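Local coordinates for uncharacterized protein (PDB 4QAN) that is of unknown function but adopts a cystatin-like fold, as a divergent member of the NTF2-like superfamily, and can bind a metal ion, magnesium, at residues R368-K371 with E372-R375; Y263-E266 with L267-L271; S360-S363 with G364-M367. All coordinates share one frame; numbering follows the deposited sequence. Where two conformers were deposited one is given.

Overall arrangement
The three contacts are local and lie in the C-terminal half of the chain. Interaction 3 is a loop turn after strand 349-353, and its last residue opens the short strand 367-369 that leads straight into the helix start of interaction 1; their centres are 16 Å apart. Interaction 2 spans about two and a half turns of helix 254-275, its centre about 10 Å from the centre of the chain. It packs against the loop of interaction 3, their centres 11 Å apart, with Met-270 beside Val-366 and Thr-269 beside Gly-364. Interactions 1 and 2 do not touch, their nearest atoms being about 10 Å apart. Ser-360 of interaction 3 is a magnesium-binding residue, although no metal is bound to this chain in the model.

Interaction 1. Residues R368-K371 with E372-R375; sequences RLSK and EESR
Ser-370 and Glu-373 bond to each other twice, each side chain serving the other's backbone N-H, and so form a capping box where strand 367-369 gives way to helix 371-378. Ser-370 is the N-cap: its OG, held between its own backbone N and carbonyl carbon (chi1 77°), takes the N-H of Glu-373 at 2.8 Å along an almost straight line of 174°. The return bond, Ser-370 N to Glu-373 OE1, is weak at 3.2 Å. To make it, the glutamate chain runs extended back over the serine, its CG 3.2 Å from Ser-370 OG. Behind the cap, Ser-374 N and Arg-375 N bond to the carbonyls of Ser-370 and Lys-371, the first bonds of the helix.

Leu-369 lies on the buried side, touching Leu-337 of the paired strand 334-344 and Leu-328 of strand 322-331; its CD1 meets Ser-374 CA at 4.1 Å. Lys-371 turns away, and its NZ bonds to Gly-333 O and Asn-335 OD1, tying the helix start to the hairpin of strands 322-331 and 334-344. Within the first turn, Glu-372 OE2 and Arg-375 NH2 form a salt bridge of 2.8 Å. Leu-369 CD2 also brushes the capping carboxylate, 3.4 Å from Glu-373 OE1.

Interaction 2. Residues Y263-E266 with L267-L271; sequences YAKE and LKTML
Thr-269 and Lys-265 meet through one carbonyl oxygen that accepts two bonds, within an otherwise regular run of alpha-helix in helix 254-275. The backbone bonds come first. Leu-267 N reaches Tyr-263 O at 2.8 Å, while Lys-268 N bonds to Ala-264 O and Met-270 N to Glu-266 O.

The added side-chain bond is the hydroxyl's. With OG1 anti to its carbonyl carbon and beside its backbone N (chi1 -64°), Thr-269 turns the hydroxyl back toward the preceding turn, and OG1 donates to Lys-265 O at 2.6 Å. Thr-269 N reaches Lys-265 O at 2.9 Å, from the opposite face of the carbonyl plane to OG1. A valine at this position would probably leave Lys-265 O with the backbone N-H of this residue as its one donor within the two segments and lose the bond that fixes the side chain's rotation.

Charged groups form the third set. Lys-265 and Lys-268 cross obliquely, with Lys-268 NZ 4.2 Å from Lys-265 CG and the two NZ atoms 5.9 Å apart. Each has its own anion: Lys-265 NZ pairs with Asp-75, Lys-268 NZ with Glu-93, and Lys-268 NZ also bonds to the carbonyls of Ile-74 and Leu-76. Glu-266 OE1 accepts from Leu-354 N.

Apolar packing lies on another side, where Leu-267 and Met-270, a selenomethionine, meet Ile-232 of helix 221-234. The nearby carboxylates and carbonyls probably offset the like charge of the two lysines and let Lys-268 be buried.

Interaction 3. Residues S360-S363 with G364-M367; sequences SLES and GEVM
Glu-365 folds its carboxylate back across the turn to take the backbone N-H of Glu-362, which Glu-365 OE1 accepts at 2.9 Å and a nearly straight 167°. The donor comes to the anti side of the carboxylate, 25° out of its plane. With CG anti to the backbone N and the chain extended beyond, the carboxylate reaches the amide of the turn's first residue. The reverse bond is backbone to backbone: Glu-365 N gives its hydrogen to Glu-362 O at 2.8 Å.

This backbone bond closes a type II beta turn from Glu-362 to Glu-365, in the loop joining strand 349-353 to strand 367-369. Gly-364 occupies its third position with positive phi, where a side chain would collide with Ser-363 O, and its backbone bonds to Leu-354. Ser-360, a magnesium-binding residue, begins the segment; it and Leu-361 both face Ala-356 in a G1 beta bulge.

The two glutamate carboxylates stand 79° apart in plane, with Glu-362 OE2 4.0 Å from Glu-365 OE1, a proximity that may raise the proton affinity of either. Leu-361 crosses Glu-365 at about a right angle, its CD2 3.7 Å from Glu-365 OE2.

Interaction 1. Residues R368-K371 with E372-R375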
ATOM      1  N   ARG A 368     -11.061 -22.940   5.260  1.00 41.40           N
ATOM      2  CA  ARG A 368     -11.324 -24.053   4.364  1.00 42.21           C
ATOM      3  C   ARG A 368     -12.493 -24.875   4.896  1.00 42.01           C
ATOM      4  O   ARG A 368     -12.611 -25.076   6.104  1.00 45.79           O
ATOM      5  CB  ARG A 368     -10.069 -24.917   4.220  1.00 43.82           C
ATOM      6  CG  ARG A 368     -10.218 -26.167   3.356  1.00 49.54           C
ATOM      7  CD  ARG A 368     -10.623 -25.871   1.913  1.00 50.85           C
ATOM      8  NE  ARG A 368     -10.841 -27.111   1.181  1.00 54.62           N
ATOM      9  CZ  ARG A 368      -9.869 -27.895   0.721  1.00 56.84           C
ATOM     10  NH1 ARG A 368      -8.591 -27.564   0.891  1.00 59.91           N
ATOM     11  NH2 ARG A 368     -10.170 -29.018   0.081  1.00 55.41           N
ATOM     12  N   LEU A 369     -13.371 -25.310   3.987  1.00 41.19           N
ATOM     13  CA  LEU A 369     -14.510 -26.165   4.325  1.00 42.96           C
ATOM     14  C   LEU A 369     -14.490 -27.469   3.535  1.00 44.13           C
ATOM     15  O   LEU A 369     -14.152 -27.487   2.353  1.00 41.95           O
ATOM     16  CB  LEU A 369     -15.824 -25.446   4.011  1.00 41.41           C
ATOM     17  CG  LEU A 369     -16.205 -24.231   4.852  1.00 41.51           C
ATOM     18  CD1 LEU A 369     -17.532 -23.690   4.362  1.00 42.57           C
ATOM     19  CD2 LEU A 369     -16.277 -24.554   6.335  1.00 43.51           C
ATOM     20  N   SER A 370     -14.884 -28.565   4.176  1.00 46.32           N
ATOM     21  CA  SER A 370     -15.088 -29.812   3.450  1.00 47.46           C
ATOM     22  C   SER A 370     -16.301 -29.623   2.535  1.00 47.78           C
ATOM     23  O   SER A 370     -17.070 -28.671   2.711  1.00 45.30           O
ATOM     24  CB  SER A 370     -15.302 -30.987   4.412  1.00 49.89           C
ATOM     25  OG  SER A 370     -16.611 -30.987   4.951  1.00 51.38           O
ATOM     26  N   LYS A 371     -16.458 -30.507   1.553  1.00 46.76           N
ATOM     27  CA  LYS A 371     -17.647 -30.504   0.702  1.00 48.45           C
ATOM     28  C   LYS A 371     -18.914 -30.714   1.541  1.00 50.80           C
ATOM     29  O   LYS A 371     -19.965 -30.120   1.272  1.00 48.56           O
ATOM     30  CB  LYS A 371     -17.563 -31.612  -0.356  1.00 51.59           C
ATOM     31  CG  LYS A 371     -16.471 -31.432  -1.397  1.00 52.80           C
ATOM     32  CD  LYS A 371     -16.840 -30.380  -2.435  1.00 54.69           C
ATOM     33  CE  LYS A 371     -15.603 -29.786  -3.089  1.00 54.51           C
ATOM     34  NZ  LYS A 371     -15.961 -28.616  -3.937  1.00 56.34           N
ATOM     35  N   GLU A 372     -18.809 -31.584   2.542  1.00 56.49           N
ATOM     36  CA  GLU A 372     -19.888 -31.805   3.507  1.00 59.18           C
ATOM     37  C   GLU A 372     -20.210 -30.492   4.226  1.00 53.30           C
ATOM     38  O   GLU A 372     -21.345 -30.026   4.204  1.00 51.12           O
ATOM     39  CB  GLU A 372     -19.468 -32.883   4.517  1.00 66.44           C
ATOM     40  CG  GLU A 372     -20.524 -33.254   5.544  1.00 76.42           C
ATOM     41  CD  GLU A 372     -21.770 -33.852   4.920  1.00 86.82           C
ATOM     42  OE1 GLU A 372     -21.662 -34.533   3.869  1.00 96.10           O
ATOM     43  OE2 GLU A 372     -22.863 -33.638   5.487  1.00 88.68           O
ATOM     44  N   GLU A 373     -19.199 -29.887   4.842  1.00 49.74           N
ATOM     45  CA  GLU A 373     -19.375 -28.618   5.537  1.00 48.38           C
ATOM     46  C   GLU A 373     -19.953 -27.517   4.623  1.00 45.62           C
ATOM     47  O   GLU A 373     -20.792 -26.725   5.046  1.00 42.12           O
ATOM     48  CB  GLU A 373     -18.039 -28.155   6.135  1.00 48.74           C
ATOM     49  CG  GLU A 373     -17.563 -28.982   7.317  1.00 51.71           C
ATOM     50  CD  GLU A 373     -16.104 -28.739   7.681  1.00 54.77           C
ATOM     51  OE1 GLU A 373     -15.510 -27.729   7.234  1.00 52.19           O
ATOM     52  OE2 GLU A 373     -15.544 -29.575   8.422  1.00 57.34           O
ATOM     53  N   SER A 374     -19.493 -27.467   3.373  1.00 48.22           N
ATOM     54  CA  SER A 374     -19.922 -26.433   2.425  1.00 44.77           C
ATOM     55  C   SER A 374     -21.390 -26.593   2.058  1.00 47.89           C
ATOM     56  O   SER A 374     -22.104 -25.607   1.909  1.00 46.68           O
ATOM     57  CB  SER A 374     -19.076 -26.508   1.159  1.00 44.75           C
ATOM     58  OG  SER A 374     -19.392 -25.463   0.267  1.00 43.97           O
ATOM     59  N   ARG A 375     -21.836 -27.840   1.907  1.00 53.28           N
ATOM     60  CA  ARG A 375     -23.226 -28.119   1.557  1.00 58.46           C
ATOM     61  C   ARG A 375     -24.171 -27.836   2.722  1.00 57.51           C
ATOM     62  O   ARG A 375     -25.278 -27.341   2.514  1.00 57.08           O
ATOM     63  CB  ARG A 375     -23.401 -29.568   1.098  1.00 66.17           C
ATOM     64  CG  ARG A 375     -24.785 -29.855   0.513  1.00 76.27           C
ATOM     65  CD  ARG A 375     -24.974 -31.311   0.112  1.00 83.58           C
ATOM     66  NE  ARG A 375     -24.392 -32.248   1.075  1.00 94.81           N
ATOM     67  CZ  ARG A 375     -24.867 -32.500   2.298  1.00 99.94           C
ATOM     68  NH1 ARG A 375     -25.950 -31.879   2.761  1.00100.75           N
ATOM     69  NH2 ARG A 375     -24.240 -33.380   3.074  1.00 97.93           N
TER

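Interaction 2. Residues Y263-E266 with L267-L271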
ATOM      1  N   TYR A 263      -7.010  -1.360   4.031  1.00 32.21           N
ATOM      2  CA  TYR A 263      -8.022  -2.250   3.466  1.00 34.16           C
ATOM      3  C   TYR A 263      -7.396  -3.079   2.341  1.00 31.33           C
ATOM      4  O   TYR A 263      -7.682  -4.265   2.216  1.00 31.79           O
ATOM      5  CB  TYR A 263      -9.268  -1.498   2.996  1.00 30.95           C
ATOM      6  CG  TYR A 263     -10.395  -2.434   2.605  1.00 34.58           C
ATOM      7  CD1 TYR A 263     -11.156  -3.084   3.579  1.00 38.25           C
ATOM      8  CD2 TYR A 263     -10.691  -2.686   1.261  1.00 37.31           C
ATOM      9  CE1 TYR A 263     -12.177  -3.951   3.231  1.00 40.36           C
ATOM     10  CE2 TYR A 263     -11.718  -3.544   0.899  1.00 42.49           C
ATOM     11  CZ  TYR A 263     -12.457  -4.179   1.890  1.00 46.94           C
ATOM     12  OH  TYR A 263     -13.490  -5.025   1.553  1.00 44.19           O
ATOM     13  N   ALA A 264      -6.522  -2.449   1.556  1.00 25.01           N
ATOM     14  CA  ALA A 264      -5.766  -3.145   0.539  1.00 28.26           C
ATOM     15  C   ALA A 264      -4.997  -4.335   1.130  1.00 25.90           C
ATOM     16  O   ALA A 264      -4.936  -5.419   0.528  1.00 23.47           O
ATOM     17  CB  ALA A 264      -4.808  -2.198  -0.156  1.00 26.47           C
ATOM     18  N   LYS A 265      -4.385  -4.101   2.280  1.00 24.23           N
ATOM     19  CA  LYS A 265      -3.696  -5.148   2.987  1.00 26.67           C
ATOM     20  C   LYS A 265      -4.621  -6.287   3.380  1.00 26.77           C
ATOM     21  O   LYS A 265      -4.224  -7.451   3.241  1.00 26.55           O
ATOM     22  CB  LYS A 265      -3.005  -4.603   4.229  1.00 28.18           C
ATOM     23  CG  LYS A 265      -2.039  -5.614   4.800  1.00 28.91           C
ATOM     24  CD  LYS A 265      -1.261  -5.088   5.976  1.00 34.82           C
ATOM     25  CE  LYS A 265      -0.309  -6.177   6.443  1.00 35.75           C
ATOM     26  NZ  LYS A 265       0.406  -5.760   7.657  1.00 41.70           N
ATOM     27  N   GLU A 266      -5.817  -5.958   3.889  1.00 29.16           N
ATOM     28  CA  GLU A 266      -6.823  -6.978   4.291  1.00 30.23           C
ATOM     29  C   GLU A 266      -7.311  -7.771   3.088  1.00 29.45           C
ATOM     30  O   GLU A 266      -7.559  -8.983   3.179  1.00 32.64           O
ATOM     31  CB  GLU A 266      -8.101  -6.356   4.899  1.00 37.19           C
ATOM     32  CG  GLU A 266      -8.035  -5.719   6.280  1.00 44.70           C
ATOM     33  CD  GLU A 266      -9.375  -5.037   6.683  1.00 59.27           C
ATOM     34  OE1 GLU A 266     -10.480  -5.688   6.759  1.00 35.56           O
ATOM     35  OE2 GLU A 266      -9.321  -3.810   6.948  1.00 69.20           O
ATOM     36  N   LEU A 267      -7.501  -7.068   1.979  1.00 27.15           N
ATOM     37  CA  LEU A 267      -7.946  -7.677   0.735  1.00 28.82           C
ATOM     38  C   LEU A 267      -6.870  -8.641   0.226  1.00 28.92           C
ATOM     39  O   LEU A 267      -7.134  -9.843   0.039  1.00 27.03           O
ATOM     40  CB  LEU A 267      -8.283  -6.588  -0.292  1.00 27.76           C
ATOM     41  CG  LEU A 267      -8.620  -6.969  -1.741  1.00 34.16           C
ATOM     42  CD1 LEU A 267      -9.501  -8.200  -1.818  1.00 33.91           C
ATOM     43  CD2 LEU A 267      -9.283  -5.808  -2.476  1.00 34.20           C
ATOM     44  N   LYS A 268      -5.656  -8.129   0.061  1.00 28.16           N
ATOM     45  CA  LYS A 268      -4.483  -8.960  -0.244  1.00 27.60           C
ATOM     46  C   LYS A 268      -4.413 -10.207   0.620  1.00 30.18           C
ATOM     47  O   LYS A 268      -4.157 -11.320   0.145  1.00 26.55           O
ATOM     48  CB  LYS A 268      -3.201  -8.163  -0.030  1.00 30.52           C
ATOM     49  CG  LYS A 268      -1.934  -8.946  -0.366  1.00 30.01           C
ATOM     50  CD  LYS A 268      -0.666  -8.235   0.052  1.00 29.08           C
ATOM     51  CE  LYS A 268      -0.541  -8.151   1.558  1.00 29.96           C
ATOM     52  NZ  LYS A 268       0.557  -7.218   1.931  1.00 34.37           N
ATOM     53  N   THR A 269      -4.665 -10.008   1.901  1.00 31.18           N
ATOM     54  CA  THR A 269      -4.563 -11.065   2.850  1.00 29.49           C
ATOM     55  C   THR A 269      -5.610 -12.140   2.549  1.00 30.64           C
ATOM     56  O   THR A 269      -5.326 -13.337   2.631  1.00 29.61           O
ATOM     57  CB  THR A 269      -4.666 -10.487   4.269  1.00 32.07           C
ATOM     58  OG1 THR A 269      -3.541  -9.622   4.485  1.00 30.28           O
ATOM     59  CG2 THR A 269      -4.676 -11.589   5.313  1.00 30.41           C
HETATM   60  N   MSE A 270      -6.803 -11.698   2.169  1.00 31.34           N
HETATM   61  CA  MSE A 270      -7.892 -12.593   1.805  1.00 28.56           C
HETATM   62  C   MSE A 270      -7.512 -13.377   0.565  1.00 27.60           C
HETATM   63  O   MSE A 270      -7.640 -14.592   0.540  1.00 28.17           O
HETATM   64  CB  MSE A 270      -9.187 -11.797   1.618  1.00 25.68           C
HETATM   65  CG  MSE A 270     -10.299 -12.762   1.212  1.00 24.77           C
HETATM   66 SE   MSE A 270     -12.038 -11.911   0.926  0.75 20.48          SE
HETATM   67  CE  MSE A 270     -11.728 -11.274  -0.913  1.00 21.46           C
ATOM     68  N   LEU A 271      -7.030 -12.700  -0.469  1.00 27.49           N
ATOM     69  CA  LEU A 271      -6.607 -13.391  -1.681  1.00 27.26           C
ATOM     70  C   LEU A 271      -5.498 -14.409  -1.384  1.00 28.54           C
ATOM     71  O   LEU A 271      -5.508 -15.520  -1.939  1.00 28.64           O
ATOM     72  CB  LEU A 271      -6.132 -12.397  -2.747  1.00 30.91           C
ATOM     73  CG  LEU A 271      -7.110 -11.289  -3.135  1.00 32.65           C
ATOM     74  CD1 LEU A 271      -6.449 -10.348  -4.113  1.00 32.76           C
ATOM     75  CD2 LEU A 271      -8.408 -11.842  -3.707  1.00 33.70           C
TER

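Interaction 3. Residues S360-S363 with G364-M367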
ATOM      1  N   SER A 360     -15.775 -15.539  15.029  1.00 48.34           N
ATOM      2  CA  SER A 360     -14.336 -15.566  15.287  1.00 47.48           C
ATOM      3  C   SER A 360     -13.472 -15.449  14.024  1.00 45.61           C
ATOM      4  O   SER A 360     -12.320 -15.881  14.018  1.00 44.24           O
ATOM      5  CB  SER A 360     -13.948 -16.812  16.094  1.00 50.12           C
ATOM      6  OG  SER A 360     -12.550 -16.838  16.309  1.00 56.53           O
ATOM      7  N   LEU A 361     -14.016 -14.834  12.977  1.00 45.41           N
ATOM      8  CA  LEU A 361     -13.288 -14.662  11.728  1.00 42.95           C
ATOM      9  C   LEU A 361     -12.586 -13.311  11.685  1.00 46.61           C
ATOM     10  O   LEU A 361     -13.226 -12.263  11.593  1.00 46.41           O
ATOM     11  CB  LEU A 361     -14.217 -14.808  10.521  1.00 41.76           C
ATOM     12  CG  LEU A 361     -14.687 -16.213  10.127  1.00 44.97           C
ATOM     13  CD1 LEU A 361     -15.560 -16.142   8.884  1.00 43.43           C
ATOM     14  CD2 LEU A 361     -13.525 -17.159   9.870  1.00 47.88           C
ATOM     15  N   GLU A 362     -11.259 -13.344  11.729  1.00 47.45           N
ATOM     16  CA  GLU A 362     -10.468 -12.127  11.705  1.00 41.53           C
ATOM     17  C   GLU A 362     -10.391 -11.513  10.322  1.00 40.19           C
ATOM     18  O   GLU A 362     -10.691 -12.143   9.307  1.00 40.71           O
ATOM     19  CB  GLU A 362      -9.070 -12.388  12.257  1.00 44.56           C
ATOM     20  CG  GLU A 362      -9.106 -12.607  13.763  1.00 59.28           C
ATOM     21  CD  GLU A 362      -7.956 -13.441  14.287  1.00 70.46           C
ATOM     22  OE1 GLU A 362      -6.806 -12.953  14.273  1.00 72.41           O
ATOM     23  OE2 GLU A 362      -8.212 -14.579  14.735  1.00 83.79           O
ATOM     24  N   SER A 363      -9.972 -10.259  10.305  1.00 34.97           N
ATOM     25  CA  SER A 363      -9.857  -9.491   9.095  1.00 35.15           C
ATOM     26  C   SER A 363      -9.029 -10.226   8.034  1.00 36.48           C
ATOM     27  O   SER A 363      -7.874 -10.536   8.264  1.00 38.17           O
ATOM     28  CB  SER A 363      -9.225  -8.157   9.441  1.00 36.30           C
ATOM     29  OG  SER A 363      -9.386  -7.268   8.385  1.00 47.76           O
ATOM     30  N   GLY A 364      -9.634 -10.531   6.885  1.00 33.47           N
ATOM     31  CA  GLY A 364      -8.943 -11.258   5.816  1.00 26.75           C
ATOM     32  C   GLY A 364      -8.785 -12.759   6.041  1.00 27.81           C
ATOM     33  O   GLY A 364      -8.119 -13.420   5.268  1.00 28.11           O
ATOM     34  N   GLU A 365      -9.411 -13.312   7.078  1.00 27.83           N
ATOM     35  CA  GLU A 365      -9.261 -14.725   7.364  1.00 32.20           C
ATOM     36  C   GLU A 365     -10.102 -15.546   6.384  1.00 34.37           C
ATOM     37  O   GLU A 365     -11.213 -15.170   6.032  1.00 35.07           O
ATOM     38  CB  GLU A 365      -9.673 -15.033   8.807  1.00 35.31           C
ATOM     39  CG  GLU A 365      -9.163 -16.377   9.302  1.00 41.09           C
ATOM     40  CD  GLU A 365      -9.792 -16.805  10.619  1.00 47.55           C
ATOM     41  OE1 GLU A 365     -10.072 -15.926  11.467  1.00 44.31           O
ATOM     42  OE2 GLU A 365     -10.004 -18.027  10.805  1.00 51.48           O
ATOM     43  N   VAL A 366      -9.564 -16.675   5.951  1.00 35.59           N
ATOM     44  CA  VAL A 366     -10.282 -17.565   5.053  1.00 37.36           C
ATOM     45  C   VAL A 366     -10.268 -18.923   5.708  1.00 37.74           C
ATOM     46  O   VAL A 366      -9.227 -19.351   6.175  1.00 46.44           O
ATOM     47  CB  VAL A 366      -9.586 -17.610   3.688  1.00 38.50           C
ATOM     48  CG1 VAL A 366     -10.160 -18.701   2.834  1.00 43.11           C
ATOM     49  CG2 VAL A 366      -9.704 -16.265   2.977  1.00 36.06           C
HETATM   50  N   MSE A 367     -11.419 -19.578   5.780  1.00 38.08           N
HETATM   51  CA  MSE A 367     -11.553 -20.883   6.430  0.65 41.09           C
HETATM   52  C   MSE A 367     -11.903 -21.918   5.401  1.00 39.60           C
HETATM   53  O   MSE A 367     -12.938 -21.802   4.750  1.00 38.31           O
HETATM   54  CB  MSE A 367     -12.698 -20.754   7.437  0.65 43.03           C
HETATM   55  CG  MSE A 367     -13.043 -22.054   8.155  0.65 48.92           C
HETATM   56 SE   MSE A 367     -14.217 -21.614   9.681  0.49 52.00          SE
HETATM   57  CE  MSE A 367     -15.939 -22.138   8.896  0.65 52.29           C
TER